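PDB 3AY8: glutathione S-transferase from Bombyx mori, which probably conjugates glutathione to electrophilic compounds, as glutathione transferases do, and is a homodimer of the cytosolic type. Local coordinates for residues Ser3-His8 and Pro28-Ile33; Phe9-Pro14 and Asn35-Glu40. One frame throughout, in Å; residues are numbered along the deposited sequence.

The two contacts follow the same two passes of the chain through the thioredoxin-like N-terminal domain. Interaction 1 holds the parallel strands 5-8 and 30-33. Interaction 2 joins what comes next on each pass, residues 9-14 and 35-40, where both passes have left the sheet. Helix 13-25 begins in interaction 2 and leads the chain back to strand 30-33 of interaction 1. The centres lie about 15 Å apart, and the contacts meet where CD1 of Ile33 packs on CG of Pro10 at 3.8 Å. In glutathione transferases of this fold, the loop after the first strand and the start of the next helix generally border the glutathione site. Interaction 2 therefore probably lies near that pocket.

Interaction 1. Residues Ser3-His8 and Pro28-Ile33; sequences SLKLYH and PIQIEI
Lys5-His8 pairs with Gln30-Ile33 as the parallel strands of a beta-alpha-beta unit, with helix 13-25 as the crossover. This is the opening unit of the thioredoxin-like domain. Strand 30-33 is an outermost strand of the sheet within this chain. On its other side, strand 5-8 pairs with strand 57-60.

Four backbone hydrogen bonds join the pair. Gln30 N binds Leu4 O, and Leu6 N binds Gln30 O almost straight, at 173°. Glu32 N then binds Leu6 O, and His8 N binds Glu32 O. CA-H...O contacts fill in between, such as Ile33 CA to His8 O at 3.3 Å.

His8 CB lies 3.9 Å from Ile31 CG2, on the face that helix 13-25 covers.

Ile29, Gln30 and Glu32 have two conformers; their side-chain contacts hold for the one described. Just before the strands, Leu4 CG meets Ile29 CG2 at 3.6 Å. Lys5, Tyr7, Gln30 and Glu32 share the other face. Tyr7 and Glu32 lie side by side, with Glu32 CG 3.6 Å from Tyr7 CD1. A bend at chi2 (131°) puts Lys5 CD 3.6 Å from Gln30 OE1. Lys5 NZ makes a long salt bridge of 3.7 Å to Glu32 OE1, which also has a weak hydrogen bond to Ser45 OG.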
# COMPACT_ATOMS: atom_id res chain seq x y z
N SER A 3 0.87 -29.12 -2.08
CA SER A 3 0.37 -28.31 -3.18
C SER A 3 0.23 -26.84 -2.76
O SER A 3 -0.17 -26.55 -1.64
CB SER A 3 -0.97 -28.86 -3.66
OG SER A 3 -1.34 -28.28 -4.90
N LEU A 4 0.56 -25.93 -3.67
CA LEU A 4 0.39 -24.50 -3.44
C LEU A 4 -1.10 -24.13 -3.41
O LEU A 4 -1.85 -24.51 -4.31
CB LEU A 4 1.13 -23.75 -4.55
CG LEU A 4 1.29 -22.23 -4.50
CD1 LEU A 4 2.19 -21.78 -3.36
CD2 LEU A 4 1.83 -21.73 -5.83
N LYS A 5 -1.53 -23.41 -2.38
CA LYS A 5 -2.94 -23.05 -2.22
C LYS A 5 -3.23 -21.55 -2.03
O LYS A 5 -2.54 -20.86 -1.27
CB LYS A 5 -3.55 -23.85 -1.06
CG LYS A 5 -5.06 -23.68 -0.90
CD LYS A 5 -5.78 -25.02 -0.76
CE LYS A 5 -5.69 -25.60 0.65
NZ LYS A 5 -6.72 -26.69 0.85
N LEU A 6 -4.25 -21.06 -2.72
CA LEU A 6 -4.74 -19.69 -2.54
C LEU A 6 -6.16 -19.69 -1.99
O LEU A 6 -7.05 -20.28 -2.58
CB LEU A 6 -4.69 -18.91 -3.86
CG LEU A 6 -5.07 -17.42 -3.79
CD1 LEU A 6 -3.99 -16.61 -3.09
CD2 LEU A 6 -5.35 -16.85 -5.16
N TYR A 7 -6.35 -19.06 -0.83
CA TYR A 7 -7.68 -18.82 -0.30
C TYR A 7 -8.20 -17.51 -0.89
O TYR A 7 -7.62 -16.44 -0.67
CB TYR A 7 -7.68 -18.79 1.23
CG TYR A 7 -7.29 -20.14 1.82
CD1 TYR A 7 -8.28 -21.05 2.23
CD2 TYR A 7 -5.95 -20.52 1.94
CE1 TYR A 7 -7.93 -22.30 2.76
CE2 TYR A 7 -5.59 -21.76 2.47
CZ TYR A 7 -6.59 -22.64 2.87
OH TYR A 7 -6.25 -23.86 3.39
N HIS A 8 -9.31 -17.62 -1.63
CA HIS A 8 -9.68 -16.61 -2.63
C HIS A 8 -11.16 -16.26 -2.55
O HIS A 8 -12.02 -17.15 -2.42
CB HIS A 8 -9.32 -17.13 -4.03
CG HIS A 8 -9.68 -16.21 -5.16
ND1 HIS A 8 -10.38 -16.64 -6.27
CD2 HIS A 8 -9.42 -14.90 -5.36
CE1 HIS A 8 -10.53 -15.63 -7.11
NE2 HIS A 8 -9.97 -14.56 -6.58
N PRO A 28 0.63 -23.75 -11.31
CA PRO A 28 -0.57 -24.49 -10.91
C PRO A 28 -0.85 -24.22 -9.42
O PRO A 28 0.06 -24.31 -8.59
CB PRO A 28 -0.16 -25.95 -11.13
CG PRO A 28 0.84 -25.88 -12.25
CD PRO A 28 1.65 -24.65 -11.89
N ILE A 29 -2.09 -23.87 -9.11
CA ILE A 29 -2.46 -23.53 -7.73
C ILE A 29 -3.83 -24.07 -7.40
O ILE A 29 -4.75 -23.99 -8.22
CB ILE A 29 -2.62 -22.01 -7.50
CG1 ILE A 29 -2.42 -21.21 -8.77
CG2 ILE A 29 -1.81 -21.55 -6.29
CD1 ILE A 29 -3.57 -20.30 -9.04
N GLN A 30 -3.96 -24.61 -6.20
CA GLN A 30 -5.26 -24.97 -5.65
C GLN A 30 -5.96 -23.69 -5.21
O GLN A 30 -5.33 -22.82 -4.59
CB GLN A 30 -5.12 -25.89 -4.44
CG GLN A 30 -4.93 -27.36 -4.74
CD GLN A 30 -5.07 -28.23 -3.49
OE1 GLN A 30 -5.96 -28.02 -2.66
NE2 GLN A 30 -4.19 -29.21 -3.37
N ILE A 31 -7.24 -23.59 -5.53
CA ILE A 31 -8.00 -22.41 -5.20
C ILE A 31 -9.14 -22.82 -4.29
O ILE A 31 -10.04 -23.56 -4.71
CB ILE A 31 -8.55 -21.68 -6.45
CG1 ILE A 31 -7.40 -21.22 -7.36
CG2 ILE A 31 -9.45 -20.49 -6.04
CD1 ILE A 31 -7.85 -20.71 -8.70
N GLU A 32 -9.07 -22.37 -3.05
CA GLU A 32 -10.15 -22.57 -2.10
C GLU A 32 -10.99 -21.30 -2.05
O GLU A 32 -10.51 -20.26 -1.61
CB GLU A 32 -9.57 -22.88 -0.72
CG GLU A 32 -10.63 -23.11 0.35
CD GLU A 32 -10.91 -24.57 0.56
OE1 GLU A 32 -10.10 -25.24 1.24
OE2 GLU A 32 -11.95 -25.05 0.06
N ILE A 33 -12.24 -21.40 -2.51
CA ILE A 33 -13.15 -20.27 -2.52
C ILE A 33 -13.63 -19.99 -1.10
O ILE A 33 -14.09 -20.89 -0.40
CB ILE A 33 -14.35 -20.48 -3.49
CG1 ILE A 33 -13.87 -20.71 -4.94
CG2 ILE A 33 -15.34 -19.32 -3.41
CD1 ILE A 33 -13.05 -19.53 -5.55

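Interaction 2. Residues Phe9-Pro14 and Asn35-Glu40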
# COMPACT_ATOMS: atom_id res chain seq x y z
N PHE A 9 -11.46 -14.97 -2.63
CA PHE A 9 -12.85 -14.51 -2.74
C PHE A 9 -12.98 -13.76 -4.07
O PHE A 9 -12.50 -12.63 -4.17
CB PHE A 9 -13.21 -13.61 -1.55
CG PHE A 9 -14.65 -13.11 -1.53
CD1 PHE A 9 -15.70 -13.92 -1.96
CD2 PHE A 9 -14.95 -11.85 -1.03
CE1 PHE A 9 -17.03 -13.47 -1.91
CE2 PHE A 9 -16.27 -11.38 -0.98
CZ PHE A 9 -17.31 -12.20 -1.42
N PRO A 10 -13.62 -14.39 -5.09
CA PRO A 10 -13.60 -13.81 -6.44
C PRO A 10 -14.13 -12.38 -6.52
O PRO A 10 -13.77 -11.65 -7.42
CB PRO A 10 -14.49 -14.76 -7.26
CG PRO A 10 -14.37 -16.07 -6.53
CD PRO A 10 -14.29 -15.70 -5.07
N VAL A 11 -14.96 -11.97 -5.57
CA VAL A 11 -15.50 -10.62 -5.55
C VAL A 11 -14.45 -9.54 -5.25
O VAL A 11 -14.56 -8.40 -5.71
CB VAL A 11 -16.67 -10.52 -4.54
CG1 VAL A 11 -17.06 -9.05 -4.25
CG2 VAL A 11 -17.88 -11.31 -5.04
N SER A 12 -13.43 -9.93 -4.47
CA SER A 12 -12.46 -8.98 -3.96
C SER A 12 -11.39 -8.66 -4.99
O SER A 12 -10.74 -9.55 -5.52
CB SER A 12 -11.81 -9.53 -2.68
OG SER A 12 -10.55 -8.97 -2.48
N GLY A 13 -11.22 -7.36 -5.26
CA GLY A 13 -10.13 -6.90 -6.13
C GLY A 13 -8.75 -7.44 -5.75
O GLY A 13 -8.07 -8.04 -6.59
N PRO A 14 -8.31 -7.20 -4.50
CA PRO A 14 -6.99 -7.69 -4.07
C PRO A 14 -6.86 -9.21 -4.20
O PRO A 14 -5.82 -9.71 -4.61
CB PRO A 14 -6.90 -7.24 -2.61
CG PRO A 14 -7.72 -5.96 -2.60
CD PRO A 14 -8.90 -6.28 -3.51
N ASN A 35 -16.16 -17.54 0.78
CA ASN A 35 -17.24 -16.57 0.67
C ASN A 35 -17.29 -15.67 1.90
O ASN A 35 -17.86 -16.04 2.93
CB ASN A 35 -18.59 -17.27 0.45
CG ASN A 35 -19.72 -16.30 0.18
OD1 ASN A 35 -19.59 -15.09 0.38
ND2 ASN A 35 -20.86 -16.83 -0.26
N LEU A 36 -16.68 -14.50 1.80
CA LEU A 36 -16.69 -13.54 2.90
C LEU A 36 -18.08 -12.95 3.18
O LEU A 36 -18.34 -12.48 4.29
CB LEU A 36 -15.63 -12.45 2.71
CG LEU A 36 -14.17 -12.88 2.86
CD1 LEU A 36 -13.27 -11.65 2.88
CD2 LEU A 36 -13.92 -13.74 4.10
N PHE A 37 -18.98 -12.99 2.20
CA PHE A 37 -20.37 -12.57 2.42
C PHE A 37 -21.13 -13.48 3.40
O PHE A 37 -22.12 -13.04 4.00
CB PHE A 37 -21.14 -12.46 1.10
CG PHE A 37 -20.77 -11.27 0.25
CD1 PHE A 37 -21.10 -11.24 -1.10
CD2 PHE A 37 -20.07 -10.19 0.80
CE1 PHE A 37 -20.77 -10.15 -1.89
CE2 PHE A 37 -19.73 -9.10 0.01
CZ PHE A 37 -20.08 -9.07 -1.34
N LYS A 38 -20.68 -14.72 3.56
CA LYS A 38 -21.35 -15.68 4.46
C LYS A 38 -20.41 -16.30 5.51
O LYS A 38 -19.99 -17.45 5.39
CB LYS A 38 -22.12 -16.74 3.66
CG LYS A 38 -23.55 -16.30 3.38
CD LYS A 38 -24.09 -16.82 2.06
CE LYS A 38 -25.45 -16.18 1.77
NZ LYS A 38 -26.04 -16.62 0.47
N LYS A 39 -20.13 -15.53 6.56
CA LYS A 39 -19.16 -15.89 7.60
C LYS A 39 -19.50 -17.15 8.41
O LYS A 39 -18.59 -17.85 8.86
CB LYS A 39 -18.92 -14.72 8.57
CG LYS A 39 -18.55 -13.40 7.90
CD LYS A 39 -18.54 -12.27 8.92
CE LYS A 39 -18.73 -10.90 8.25
NZ LYS A 39 -17.75 -10.65 7.16
N GLU A 40 -20.79 -17.44 8.60
CA GLU A 40 -21.17 -18.63 9.37
C GLU A 40 -20.95 -19.92 8.57
O GLU A 40 -20.88 -21.01 9.15
CB GLU A 40 -22.61 -18.52 9.88
CG GLU A 40 -22.79 -19.13 11.28
CD GLU A 40 -24.05 -18.64 12.01
OE1 GLU A 40 -24.30 -17.41 12.04
OE2 GLU A 40 -24.77 -19.48 12.58
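Phe9 inserts its ring against Asn35, Leu36 and Phe37 of the Asn35-Lys38 turn. The packing is tight between Phe9 and Leu36. Phe9 CG is anti to the backbone N (chi1 -178°), which sets CG on the side of that turn. Leu36 N sits 3.8 Å above the centre of one face. CB of Leu36 lies over the same face and makes a CH-pi contact, 4.2 Å from the ring centroid. Val11 CB covers the opposite face, toward the rim. The Phe9 edge then meets Phe37 in a T-shaped stack, with planes at 83° and Phe9 CZ over the centre of the Phe37 ring.

Each segment holds a type I beta turn, Phe9-Ser12 and Asn35-Lys38. The first leads into helix 13-25 of the thioredoxin-like domain. Ser12 is the N-cap of that helix, and its OG accepts a hydrogen bond from Ser15 N. Val55 also touches both Phe9 and Leu36.

An alanine in place of Phe9 would probably leave a gap beside Leu36 and deprive the Phe37 ring of its edge-on partner.

The packing thins out beyond the Phe9 edge. Phe37 is exposed, and Val11 CG1 lies 4.2 Å from Phe37 CZ, although Phe120 of helix 90-120 also touches the Phe37 side chain. Asn35 OD1 lies 3.8 Å from Phe9 CE1 and accepts a weak hydrogen bond of 2.8 Å from Phe37 N.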